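Local coordinates for protein tail component (Lactobacillus phage J-1, PDB 5LY8) that probably recognises saccharides on the Lactobacillus casei cell surface through a carbohydrate-binding module carried by the phage's evolved distal tail protein, at residues V49-F54 against Y72-S77; T68-W73 against G215-R220; A107-F112 against D131-D136. All blocks are in the same frame, centred on the assembly; numbering follows the deposited sequence.

Contact 1 of 3, residues V49-F54 against Y72-S77; sequences VQSGPF and YWNGPS
Val49 and Gln50 pair in parallel with Asn74 and Gly75, adding a two-residue strand to the mixed sheet of this concanavalin-clan carbohydrate-binding domain. Backbone hydrogen bonds carry the pairing. Val49 N donates to Trp73 O at 2.9 Å, Gly75 N to Val49 O at 3.2 Å, and Ser51 N to Gly75 O at 3.0 Å. The last donor sits above the Gly75 carbonyl plane, 62° out of it, as the chain begins to leave the sheet. Ser51 O lies 3.0 Å from Pro76 N, which has no hydrogen to share, and Ser77 N bonds to Asn32 OD1. Val49 O receives a second N-H from the indole of Trp212, on the neighbouring strand 208-216.

A side-chain hydrogen bond reinforces the ladder on the face of Gln50. Ser77 OG donates to Gln50 OE1 at 2.6 Å, in the amide plane and on a lone pair. Gly34 N also bonds to this oxygen, so two donors fix the turn of the amide.

Apolar contacts lie at the two ends. Val49 CG2, the methyl anti to the carbonyl carbon, crosses the Tyr72 ring obliquely, 3.6 Å from Tyr72 CE1. At the far end Pro76 covers one face of the Phe54 ring in a CH-pi contact, while Ser77 O approaches the ring edge. Pro76 CB lies 4.0 Å from the Phe54 ring centroid and is displaced toward the rim, nearest CE2.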
loop_
_atom_site.group_PDB
_atom_site.type_symbol
_atom_site.label_atom_id
_atom_site.label_comp_id
_atom_site.label_asym_id
_atom_site.label_seq_id
_atom_site.Cartn_x
_atom_site.Cartn_y
_atom_site.Cartn_z
ATOM N N VAL A 49 3.436 -14.970 -0.889
ATOM C CA VAL A 49 4.855 -15.053 -0.532
ATOM C C VAL A 49 5.497 -13.685 -0.638
ATOM O O VAL A 49 5.255 -12.936 -1.596
ATOM C CB VAL A 49 5.592 -16.123 -1.373
ATOM C CG1 VAL A 49 7.097 -16.129 -1.056
ATOM C CG2 VAL A 49 5.009 -17.512 -1.090
ATOM N N GLN A 50 6.336 -13.374 0.350
ATOM C CA GLN A 50 7.138 -12.160 0.379
ATOM C C GLN A 50 8.583 -12.614 0.221
ATOM O O GLN A 50 9.117 -13.269 1.116
ATOM C CB GLN A 50 6.973 -11.434 1.724
ATOM C CG GLN A 50 5.528 -11.062 2.039
ATOM C CD GLN A 50 5.347 -10.581 3.450
ATOM O OE1 GLN A 50 5.910 -9.568 3.863
ATOM N NE2 GLN A 50 4.545 -11.305 4.224
ATOM N N SER A 51 9.169 -12.377 -0.957
ATOM C CA SER A 51 10.548 -12.799 -1.216
ATOM C C SER A 51 11.167 -11.930 -2.269
ATOM O O SER A 51 10.474 -11.311 -3.069
ATOM C CB SER A 51 10.582 -14.259 -1.647
ATOM O OG SER A 51 10.203 -14.399 -3.001
ATOM N N GLY A 52 12.480 -11.966 -2.313
ATOM C CA GLY A 52 13.236 -11.245 -3.314
ATOM C C GLY A 52 13.654 -9.855 -2.888
ATOM O O GLY A 52 13.229 -9.338 -1.860
ATOM N N PRO A 53 14.509 -9.228 -3.702
ATOM C CA PRO A 53 15.074 -7.929 -3.336
ATOM C C PRO A 53 14.380 -6.736 -3.987
ATOM O O PRO A 53 13.591 -6.867 -4.922
ATOM C CB PRO A 53 16.501 -8.043 -3.900
ATOM C CG PRO A 53 16.309 -8.799 -5.147
ATOM C CD PRO A 53 15.172 -9.785 -4.900
ATOM N N PHE A 54 14.770 -5.554 -3.527
ATOM C CA PHE A 54 14.530 -4.290 -4.199
ATOM C C PHE A 54 15.880 -3.824 -4.697
ATOM O O PHE A 54 16.853 -3.885 -3.935
ATOM C CB PHE A 54 14.038 -3.212 -3.235
ATOM C CG PHE A 54 12.660 -3.443 -2.676
ATOM C CD1 PHE A 54 11.540 -2.927 -3.319
ATOM C CD2 PHE A 54 12.485 -4.141 -1.487
ATOM C CE1 PHE A 54 10.259 -3.153 -2.800
ATOM C CE2 PHE A 54 11.217 -4.359 -0.963
ATOM C CZ PHE A 54 10.110 -3.852 -1.614
ATOM N N TYR A 72 0.499 -18.797 -6.713
ATOM C CA TYR A 72 0.476 -17.758 -5.685
ATOM C C TYR A 72 1.137 -16.488 -6.146
ATOM O O TYR A 72 1.944 -16.497 -7.073
ATOM C CB TYR A 72 1.095 -18.240 -4.350
ATOM C CG TYR A 72 2.491 -18.820 -4.458
ATOM C CD1 TYR A 72 3.611 -17.994 -4.469
ATOM C CD2 TYR A 72 2.695 -20.196 -4.503
ATOM C CE1 TYR A 72 4.899 -18.521 -4.546
ATOM C CE2 TYR A 72 3.982 -20.735 -4.561
ATOM C CZ TYR A 72 5.080 -19.892 -4.596
ATOM O OH TYR A 72 6.363 -20.398 -4.632
ATOM N N TRP A 73 0.805 -15.406 -5.448
ATOM C CA TRP A 73 1.428 -14.100 -5.634
ATOM C C TRP A 73 2.736 -14.077 -4.839
ATOM O O TRP A 73 2.762 -14.494 -3.668
ATOM C CB TRP A 73 0.485 -12.998 -5.126
ATOM C CG TRP A 73 -0.735 -12.807 -5.968
ATOM C CD1 TRP A 73 -1.909 -13.506 -5.890
ATOM C CD2 TRP A 73 -0.849 -11.942 -7.114
ATOM N NE1 TRP A 73 -2.765 -13.116 -6.911
ATOM C CE2 TRP A 73 -2.139 -12.132 -7.654
ATOM C CE3 TRP A 73 0.008 -10.986 -7.706
ATOM C CZ2 TRP A 73 -2.584 -11.424 -8.784
ATOM C CZ3 TRP A 73 -0.444 -10.272 -8.809
ATOM C CH2 TRP A 73 -1.729 -10.485 -9.329
ATOM N N ASN A 74 3.804 -13.615 -5.484
ATOM C CA ASN A 74 5.121 -13.570 -4.847
ATOM C C ASN A 74 5.881 -12.318 -5.268
ATOM O O ASN A 74 5.961 -12.016 -6.462
ATOM C CB ASN A 74 5.928 -14.824 -5.236
ATOM C CG ASN A 74 7.262 -14.954 -4.547
ATOM O OD1 ASN A 74 7.632 -14.154 -3.678
ATOM N ND2 ASN A 74 7.963 -16.045 -4.861
ATOM N N GLY A 75 6.387 -11.559 -4.301
ATOM C CA GLY A 75 7.260 -10.436 -4.600
ATOM C C GLY A 75 7.802 -9.878 -3.310
ATOM O O GLY A 75 7.426 -10.337 -2.224
ATOM N N PRO A 76 8.670 -8.883 -3.419
ATOM C CA PRO A 76 9.317 -8.333 -2.224
ATOM C C PRO A 76 8.420 -7.463 -1.375
ATOM O O PRO A 76 7.505 -6.822 -1.894
ATOM C CB PRO A 76 10.480 -7.512 -2.797
ATOM C CG PRO A 76 10.012 -7.113 -4.131
ATOM C CD PRO A 76 9.201 -8.279 -4.656
ATOM N N SER A 77 8.698 -7.446 -0.078
ATOM C CA SER A 77 8.034 -6.545 0.837
ATOM C C SER A 77 9.024 -5.844 1.725
ATOM O O SER A 77 10.146 -6.345 1.972
ATOM C CB SER A 77 6.984 -7.254 1.681
ATOM O OG SER A 77 7.617 -7.941 2.750
#

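Contact 2 of 3, residues T68-W73 against G215-R220; sequences TASNYW and GFSDQR
Trp73 and Phe216 form an edge-to-face aromatic contact where the loop leading into strand 73-81 meets the end of strand 208-216. Their backbones make an antiparallel non-hydrogen-bonded pair, which puts both side chains on one face of the sheet. Phe216 CG, anti to the backbone N (chi1 -173°), is carried toward the indole. The ring meets it edge to face: CD1 stands over the five-membered ring, 3.5 Å from Trp73 NE1, with the ring planes 55° apart. Phe216 CB sits almost exactly above the centre of the indole six-membered ring, 3.7 Å from that centroid, so one residue covers one face of both indole rings. Phe38 meets the same tryptophan edge-to-face.

From Phe216 to Gln219 the chain makes a type II' turn. Ser217 OG, on the turn, accepts a nearly straight hydrogen bond from Ser70 N at 2.9 Å. Ser70 in turn forms an ST turn, its OG accepting from Tyr72 N at 3.1 Å and lying over the centre of one face of the Tyr72 ring. A water donates to Tyr72 O at 2.6 Å and makes weak bonds to Ser217 N and Gly215 O. Thr68 N to Ser217 O is also weak.

The chemistry is thus divided: aromatic carbon secures the strand end, whereas the irregular loop is held to the turn by the Ser217 hydroxyl, a water and one weak backbone bond in place of a continued ladder.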
loop_
_atom_site.group_PDB
_atom_site.type_symbol
_atom_site.label_atom_id
_atom_site.label_comp_id
_atom_site.label_asym_id
_atom_site.label_seq_id
_atom_site.Cartn_x
_atom_site.Cartn_y
_atom_site.Cartn_z
ATOM N N THR A 68 8.197 -17.566 -12.485
ATOM C CA THR A 68 8.216 -18.918 -11.863
ATOM C C THR A 68 6.812 -19.471 -11.681
ATOM O O THR A 68 6.017 -18.855 -11.011
ATOM C CB THR A 68 8.885 -18.940 -10.506
ATOM O OG1 THR A 68 10.222 -18.492 -10.631
ATOM C CG2 THR A 68 8.936 -20.313 -9.954
ATOM N N ALA A 69 6.545 -20.645 -12.215
ATOM C CA ALA A 69 5.178 -21.061 -12.479
ATOM C C ALA A 69 4.710 -21.474 -11.085
ATOM O O ALA A 69 5.462 -22.122 -10.345
ATOM C CB ALA A 69 5.134 -22.236 -13.446
ATOM N N SER A 70 3.540 -20.971 -10.653
ATOM C CA SER A 70 3.056 -21.249 -9.308
ATOM C C SER A 70 1.571 -20.961 -9.249
ATOM O O SER A 70 0.969 -20.547 -10.252
ATOM C CB SER A 70 3.760 -20.350 -8.291
ATOM O OG SER A 70 3.190 -19.048 -8.304
ATOM N N ASN A 71 0.993 -21.160 -8.063
ATOM C CA ASN A 71 -0.402 -20.813 -7.827
ATOM C C ASN A 71 -0.459 -19.742 -6.727
ATOM O O ASN A 71 -1.379 -19.755 -5.906
ATOM C CB ASN A 71 -1.244 -22.050 -7.466
ATOM C CG ASN A 71 -2.723 -21.731 -7.369
ATOM O OD1 ASN A 71 -3.239 -20.842 -8.064
ATOM N ND2 ASN A 71 -3.418 -22.452 -6.508
ATOM N N TYR A 72 0.499 -18.797 -6.713
ATOM C CA TYR A 72 0.476 -17.758 -5.685
ATOM C C TYR A 72 1.137 -16.488 -6.146
ATOM O O TYR A 72 1.944 -16.497 -7.073
ATOM C CB TYR A 72 1.095 -18.240 -4.350
ATOM C CG TYR A 72 2.491 -18.820 -4.458
ATOM C CD1 TYR A 72 3.611 -17.994 -4.469
ATOM C CD2 TYR A 72 2.695 -20.196 -4.503
ATOM C CE1 TYR A 72 4.899 -18.521 -4.546
ATOM C CE2 TYR A 72 3.982 -20.735 -4.561
ATOM C CZ TYR A 72 5.080 -19.892 -4.596
ATOM O OH TYR A 72 6.363 -20.398 -4.632
ATOM N N TRP A 73 0.805 -15.406 -5.448
ATOM C CA TRP A 73 1.428 -14.100 -5.634
ATOM C C TRP A 73 2.736 -14.077 -4.839
ATOM O O TRP A 73 2.762 -14.494 -3.668
ATOM C CB TRP A 73 0.485 -12.998 -5.126
ATOM C CG TRP A 73 -0.735 -12.807 -5.968
ATOM C CD1 TRP A 73 -1.909 -13.506 -5.890
ATOM C CD2 TRP A 73 -0.849 -11.942 -7.114
ATOM N NE1 TRP A 73 -2.765 -13.116 -6.911
ATOM C CE2 TRP A 73 -2.139 -12.132 -7.654
ATOM C CE3 TRP A 73 0.008 -10.986 -7.706
ATOM C CZ2 TRP A 73 -2.584 -11.424 -8.784
ATOM C CZ3 TRP A 73 -0.444 -10.272 -8.809
ATOM C CH2 TRP A 73 -1.729 -10.485 -9.329
ATOM N N GLY A 215 4.214 -10.323 -8.211
ATOM C CA GLY A 215 3.732 -10.804 -9.496
ATOM C C GLY A 215 3.018 -12.129 -9.274
ATOM O O GLY A 215 3.022 -12.668 -8.164
ATOM N N PHE A 216 2.380 -12.662 -10.306
ATOM C CA PHE A 216 1.670 -13.930 -10.145
ATOM C C PHE A 216 2.261 -14.968 -11.073
ATOM O O PHE A 216 2.280 -14.775 -12.296
ATOM C CB PHE A 216 0.178 -13.787 -10.495
ATOM C CG PHE A 216 -0.588 -15.049 -10.164
ATOM C CD1 PHE A 216 -0.930 -15.350 -8.852
ATOM C CD2 PHE A 216 -0.894 -15.974 -11.146
ATOM C CE1 PHE A 216 -1.586 -16.537 -8.532
ATOM C CE2 PHE A 216 -1.567 -17.155 -10.824
ATOM C CZ PHE A 216 -1.882 -17.438 -9.513
ATOM N N SER A 217 2.665 -16.122 -10.504
ATOM C CA SER A 217 3.131 -17.290 -11.265
ATOM C C SER A 217 4.228 -16.888 -12.260
ATOM O O SER A 217 5.091 -16.085 -11.875
ATOM C CB SER A 217 1.926 -17.937 -11.952
ATOM O OG SER A 217 2.293 -19.148 -12.596
ATOM N N ASP A 218 4.114 -17.316 -13.536
ATOM C CA ASP A 218 5.063 -17.011 -14.615
ATOM C C ASP A 218 4.513 -16.002 -15.569
ATOM O O ASP A 218 4.919 -15.964 -16.728
ATOM C CB ASP A 218 5.487 -18.301 -15.375
ATOM C CG ASP A 218 4.405 -19.012 -16.159
ATOM O OD1 ASP A 218 3.217 -18.669 -15.988
ATOM O OD2 ASP A 218 4.742 -19.962 -16.912
ATOM N N GLN A 219 3.592 -15.180 -15.102
ATOM C CA GLN A 219 3.057 -14.154 -15.966
ATOM C C GLN A 219 4.015 -12.994 -15.985
ATOM O O GLN A 219 4.635 -12.689 -14.949
ATOM C CB GLN A 219 1.699 -13.706 -15.447
ATOM C CG GLN A 219 0.733 -14.881 -15.489
ATOM C CD GLN A 219 -0.660 -14.492 -15.195
ATOM O OE1 GLN A 219 -1.562 -14.669 -16.018
ATOM N NE2 GLN A 219 -0.875 -14.028 -13.993
ATOM N N ARG A 220 4.148 -12.336 -17.142
ATOM C CA ARG A 220 5.025 -11.176 -17.230
ATOM C C ARG A 220 4.520 -10.065 -16.326
ATOM O O ARG A 220 3.310 -9.898 -16.149
ATOM C CB ARG A 220 5.294 -10.712 -18.669
ATOM C CG ARG A 220 4.156 -10.013 -19.375
ATOM C CD ARG A 220 4.647 -9.314 -20.633
ATOM N NE ARG A 220 5.170 -10.262 -21.614
ATOM C CZ ARG A 220 5.811 -9.915 -22.728
ATOM N NH1 ARG A 220 6.027 -8.638 -23.007
ATOM N NH2 ARG A 220 6.259 -10.845 -23.561
HETATM O O HOH W 1 4.210 -15.854 -8.155
#

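Contact 3 of 3, residues A107-F112 against D131-D136; sequences AEVGRF and DSASND. With MG (magnesium ion), chain B.
Ala107 and Ala133 bring their backbones close, with 4.0 Å between their CA atoms, and the chains diverge to 5.2 Å between the CA atoms of Val109 and Asp131. No hydrogen bond spans the two segments. Carbonyl oxygens converge on a magnesium ion instead: Glu108 O and Ser132 O each lie 2.3 Å from the metal, Asn135 O 2.4 Å. Nearby, Ala107 CA makes a CA-H...O contact of 3.3 Å with Ala133 O.

Side chains add modest packing. Val109 CG2, anti to its carbonyl carbon, rests against the peptide joining Ser132 to Ala133, 3.6 Å from Ser132 C, and touches the Ala133 methyl. Glu108 binds the metal through its backbone oxygen, and its CB is directed away from 131-136. Ser132 likewise binds by its carbonyl, while its OG accepts from Ser134 N at 3.1 Å in an ST turn and from Ser134 OG as well, bracing the loop behind the ligand.

Ala106 O and both carboxylate oxygens of Asp130 complete the set of protein ligands. The result is a loop-borne metal site, built mainly of main-chain carbonyls around one bidentate aspartate, that ties together two loops flanking a beta hairpin.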
loop_
_atom_site.group_PDB
_atom_site.type_symbol
_atom_site.label_atom_id
_atom_site.label_comp_id
_atom_site.label_asym_id
_atom_site.label_seq_id
_atom_site.Cartn_x
_atom_site.Cartn_y
_atom_site.Cartn_z
ATOM N N ALA A 107 -0.777 -7.922 -21.558
ATOM C CA ALA A 107 -0.148 -9.175 -21.151
ATOM C C ALA A 107 0.471 -9.137 -19.763
ATOM O O ALA A 107 0.808 -10.176 -19.206
ATOM C CB ALA A 107 0.902 -9.587 -22.182
ATOM N N GLU A 108 0.608 -7.932 -19.187
ATOM C CA GLU A 108 1.249 -7.754 -17.889
ATOM C C GLU A 108 0.294 -7.953 -16.737
ATOM O O GLU A 108 -0.887 -7.589 -16.815
ATOM C CB GLU A 108 1.932 -6.393 -17.815
ATOM C CG GLU A 108 3.018 -6.241 -18.872
ATOM C CD GLU A 108 3.655 -4.873 -18.960
ATOM O OE1 GLU A 108 3.324 -3.981 -18.158
ATOM O OE2 GLU A 108 4.472 -4.678 -19.892
ATOM N N VAL A 109 0.843 -8.479 -15.620
ATOM C CA VAL A 109 0.107 -8.755 -14.390
ATOM C C VAL A 109 0.924 -8.238 -13.219
ATOM O O VAL A 109 2.141 -8.487 -13.148
ATOM C CB VAL A 109 -0.193 -10.277 -14.258
ATOM C CG1 VAL A 109 -0.681 -10.667 -12.867
ATOM C CG2 VAL A 109 -1.194 -10.723 -15.326
ATOM N N GLY A 110 0.278 -7.576 -12.274
ATOM C CA GLY A 110 1.023 -7.130 -11.109
ATOM C C GLY A 110 0.090 -6.595 -10.063
ATOM O O GLY A 110 -1.072 -6.305 -10.339
ATOM N N ARG A 111 0.603 -6.459 -8.848
ATOM C CA ARG A 111 -0.163 -5.953 -7.717
ATOM C C ARG A 111 0.777 -5.216 -6.796
ATOM O O ARG A 111 1.926 -5.631 -6.632
ATOM C CB ARG A 111 -0.812 -7.149 -6.951
ATOM C CG ARG A 111 -1.454 -6.814 -5.617
ATOM C CD ARG A 111 -2.030 -8.083 -4.963
ATOM N NE ARG A 111 -2.847 -7.751 -3.791
ATOM C CZ ARG A 111 -4.111 -7.382 -3.831
ATOM N NH1 ARG A 111 -4.764 -7.347 -4.990
ATOM N NH2 ARG A 111 -4.734 -7.027 -2.724
ATOM N N PHE A 112 0.271 -4.164 -6.128
ATOM C CA PHE A 112 0.949 -3.646 -4.948
ATOM C C PHE A 112 -0.045 -3.460 -3.832
ATOM O O PHE A 112 -1.237 -3.253 -4.077
ATOM C CB PHE A 112 1.801 -2.382 -5.173
ATOM C CG PHE A 112 1.095 -1.124 -5.593
ATOM C CD1 PHE A 112 0.258 -0.447 -4.714
ATOM C CD2 PHE A 112 1.379 -0.530 -6.814
ATOM C CE1 PHE A 112 -0.351 0.755 -5.090
ATOM C CE2 PHE A 112 0.817 0.701 -7.159
ATOM C CZ PHE A 112 -0.025 1.345 -6.287
ATOM N N ASP A 131 -4.759 -7.961 -12.767
ATOM C CA ASP A 131 -4.687 -9.402 -12.545
ATOM C C ASP A 131 -4.984 -10.297 -13.732
ATOM O O ASP A 131 -5.156 -11.461 -13.555
ATOM C CB ASP A 131 -5.532 -9.838 -11.302
ATOM C CG ASP A 131 -7.030 -9.609 -11.477
ATOM O OD1 ASP A 131 -7.465 -9.106 -12.446
ATOM O OD2 ASP A 131 -7.770 -9.960 -10.550
ATOM N N SER A 132 -5.024 -9.733 -14.925
ATOM C CA SER A 132 -5.283 -10.551 -16.113
ATOM C C SER A 132 -4.234 -10.283 -17.161
ATOM O O SER A 132 -3.958 -9.122 -17.478
ATOM C CB SER A 132 -6.657 -10.228 -16.705
ATOM O OG SER A 132 -6.851 -10.969 -17.904
ATOM N N ALA A 133 -3.716 -11.356 -17.786
ATOM C CA ALA A 133 -2.770 -11.241 -18.904
ATOM C C ALA A 133 -3.471 -11.042 -20.245
ATOM O O ALA A 133 -2.821 -11.119 -21.287
ATOM C CB ALA A 133 -1.844 -12.446 -18.963
ATOM N N SER A 134 -4.777 -10.782 -20.236
ATOM C CA SER A 134 -5.517 -10.544 -21.481
ATOM C C SER A 134 -6.311 -9.228 -21.434
ATOM O O SER A 134 -7.160 -8.993 -22.296
ATOM C CB SER A 134 -6.427 -11.727 -21.800
ATOM O OG SER A 134 -7.340 -11.981 -20.750
ATOM N N ASN A 135 -6.003 -8.343 -20.484
ATOM C CA ASN A 135 -6.723 -7.077 -20.364
ATOM C C ASN A 135 -5.779 -6.103 -19.656
ATOM O O ASN A 135 -4.979 -6.534 -18.816
ATOM C CB ASN A 135 -7.972 -7.329 -19.461
ATOM C CG ASN A 135 -9.070 -6.307 -19.498
ATOM O OD1 ASN A 135 -9.045 -5.375 -20.302
ATOM N ND2 ASN A 135 -10.099 -6.512 -18.662
ATOM N N ASP A 136 -5.833 -4.806 -19.960
ATOM C CA ASP A 136 -4.946 -3.850 -19.273
ATOM C C ASP A 136 -5.727 -3.026 -18.240
ATOM O O ASP A 136 -5.397 -1.877 -17.891
ATOM C CB ASP A 136 -4.147 -3.015 -20.282
ATOM C CG ASP A 136 -4.816 -1.774 -20.781
ATOM O OD1 ASP A 136 -6.048 -1.811 -20.966
ATOM O OD2 ASP A 136 -4.108 -0.745 -20.928
HETATM MG MG MG B . -2.918 -7.083 -17.836
#

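Overall arrangement
Read from the N terminus, the chain illustrates how successive closures can converge on one sheet. Contact 1 closes a loop of 17 residues that holds most of the small hairpin 54-57/60-63. Contact 2 starts where contact 1 ends, sharing Tyr72 and Trp73, and closes a span of 141 residues. Contact 3 falls wholly within that span, in series with contact 1, and bridges the base of the hairpin formed by strands 110-118 and 121-130. Strand 208-216 then inserts between 73-81 and 110-118, Asn74 N probably bonding to Gly215 O; just past the turn, Arg220 O probably accepts from Val109 N. The Trp73 indole also packs on Val109 and Arg111, linking all three contacts.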